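Long-range contact in mandelate racemase / muconate lactonizing enzyme, C-terminal domain protein (Pseudovibrio sp. JE062, PDB 4JHM), which belongs to the mandelate racemase / muconate lactonizing enzyme family of the enolase superfamily, which joins an N-terminal capping domain to a barrel domain: residues M121-M125 against H312-A316. Residues are numbered along the deposited sequence; the frame is centred on the assembly and turned at random.
Sequences MPLYM and HVALA
His312 meets Leu123 and Tyr124 in a buried helix-to-helix contact, where the first turn of the short helix 123-127 packs on the C-terminal part of helix 304-316. It joins the sequence that follows the long helix 100-119 to a late helix of the barrel domain. The imidazole of His312 lies against the N-terminal turn of helix 123-127, with CB of the N-cap residue Pro122 at its edge. ND1 of His312 accepts a hydrogen bond from the backbone N of Tyr124, N to ND1 3.3 Å. This bond is bent, 137° at the hydrogen, and the donor is tilted from the ring plane. CB of Leu123 lies over one face of the imidazole, shifted toward its rim, 4.0 Å from the ring centroid in a CH-pi contact. Tyr124, with CG between its backbone N and carbonyl carbon, swings its ring beside His312. The two rings meet rim to rim, planes 20° apart, and Tyr124 CD2 is 3.5 Å from His312 ND1. Farther along, CB of Leu315 meets CB of Tyr124 at 3.6 Å, and the methyl CB of Ala316 lies 3.4 Å from the Tyr124 carbonyl O. The polar ends are tied elsewhere, Tyr124 OH to Thr132 and His312 NE2 to the backbone O of Leu356. With ND1 accepting and NE2 facing a carbonyl, the imidazole is probably neutral and protonated on NE2, linking the N-H of Tyr124 to the carbonyl of Leu356.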
loop_
_atom_site.group_PDB
_atom_site.type_symbol
_atom_site.label_atom_id
_atom_site.label_comp_id
_atom_site.label_asym_id
_atom_site.label_seq_id
_atom_site.Cartn_x
_atom_site.Cartn_y
_atom_site.Cartn_z
HETATM N N MSE A 121 46.134 -18.360 -3.442
HETATM C CA MSE A 121 44.963 -18.979 -4.073
HETATM C C MSE A 121 44.207 -17.990 -4.919
HETATM O O MSE A 121 44.320 -16.780 -4.723
HETATM C CB MSE A 121 44.011 -19.587 -3.036
HETATM C CG MSE A 121 43.872 -18.759 -1.762
HETATM SE SE MSE A 121 42.723 -19.707 -0.461
HETATM C CE MSE A 121 43.858 -21.277 -0.100
ATOM N N PRO A 122 43.428 -18.498 -5.889
ATOM C CA PRO A 122 42.602 -17.655 -6.746
ATOM C C PRO A 122 41.574 -16.868 -5.951
ATOM O O PRO A 122 41.161 -17.297 -4.875
ATOM C CB PRO A 122 41.898 -18.661 -7.671
ATOM C CG PRO A 122 42.028 -19.984 -7.002
ATOM C CD PRO A 122 43.322 -19.921 -6.252
ATOM N N LEU A 123 41.156 -15.728 -6.486
ATOM C CA LEU A 123 40.267 -14.840 -5.759
ATOM C C LEU A 123 38.927 -15.509 -5.470
ATOM O O LEU A 123 38.373 -15.355 -4.382
ATOM C CB LEU A 123 40.041 -13.548 -6.540
ATOM C CG LEU A 123 39.604 -12.365 -5.674
ATOM C CD1 LEU A 123 40.818 -11.739 -5.006
ATOM C CD2 LEU A 123 38.850 -11.331 -6.495
ATOM N N TYR A 124 38.408 -16.262 -6.433
ATOM C CA TYR A 124 37.084 -16.851 -6.276
ATOM C C TYR A 124 37.049 -17.771 -5.058
ATOM O O TYR A 124 35.982 -18.024 -4.496
ATOM C CB TYR A 124 36.624 -17.577 -7.553
ATOM C CG TYR A 124 37.360 -18.859 -7.883
ATOM C CD1 TYR A 124 37.020 -20.060 -7.270
ATOM C CD2 TYR A 124 38.376 -18.873 -8.833
ATOM C CE1 TYR A 124 37.684 -21.234 -7.577
ATOM C CE2 TYR A 124 39.047 -20.041 -9.146
ATOM C CZ TYR A 124 38.700 -21.217 -8.518
ATOM O OH TYR A 124 39.370 -22.374 -8.835
HETATM N N MSE A 125 38.217 -18.247 -4.636
HETATM C CA MSE A 125 38.313 -19.088 -3.441
HETATM C C MSE A 125 38.210 -18.258 -2.190
HETATM O O MSE A 125 37.508 -18.626 -1.249
HETATM C CB MSE A 125 39.638 -19.834 -3.449
HETATM C CG MSE A 125 39.530 -21.129 -2.657
HETATM SE SE MSE A 125 41.096 -22.259 -3.043
HETATM C CE MSE A 125 40.363 -23.190 -4.618
ATOM N N HIS A 312 35.641 -13.856 -11.344
ATOM C CA HIS A 312 36.024 -14.435 -10.066
ATOM C C HIS A 312 34.876 -14.388 -9.071
ATOM O O HIS A 312 34.544 -15.383 -8.427
ATOM C CB HIS A 312 37.247 -13.715 -9.501
ATOM C CG HIS A 312 38.544 -14.271 -9.992
ATOM N ND1 HIS A 312 39.049 -15.472 -9.546
ATOM C CD2 HIS A 312 39.433 -13.800 -10.896
ATOM C CE1 HIS A 312 40.197 -15.715 -10.151
ATOM N NE2 HIS A 312 40.454 -14.716 -10.975
ATOM N N VAL A 313 34.267 -13.223 -8.950
ATOM C CA VAL A 313 33.156 -13.059 -8.039
ATOM C C VAL A 313 32.032 -14.023 -8.418
ATOM O O VAL A 313 31.423 -14.639 -7.549
ATOM C CB VAL A 313 32.657 -11.602 -8.044
ATOM C CG1 VAL A 313 31.531 -11.416 -7.041
ATOM C CG2 VAL A 313 33.809 -10.658 -7.733
ATOM N N ALA A 314 31.777 -14.171 -9.716
ATOM C CA ALA A 314 30.704 -15.050 -10.190
ATOM C C ALA A 314 31.000 -16.522 -9.891
ATOM O O ALA A 314 30.084 -17.324 -9.734
ATOM C CB ALA A 314 30.459 -14.844 -11.680
ATOM N N LEU A 315 32.278 -16.875 -9.813
ATOM C CA LEU A 315 32.664 -18.251 -9.493
ATOM C C LEU A 315 32.539 -18.540 -7.995
ATOM O O LEU A 315 32.448 -19.696 -7.584
ATOM C CB LEU A 315 34.089 -18.537 -9.976
ATOM C CG LEU A 315 34.219 -19.092 -11.401
ATOM C CD1 LEU A 315 33.180 -18.520 -12.352
ATOM C CD2 LEU A 315 35.614 -18.830 -11.934
ATOM N N ALA A 316 32.515 -17.485 -7.188
ATOM C CA ALA A 316 32.422 -17.626 -5.740
ATOM C C ALA A 316 30.981 -17.829 -5.269
ATOM O O ALA A 316 30.750 -18.291 -4.156
ATOM C CB ALA A 316 33.032 -16.410 -5.062
#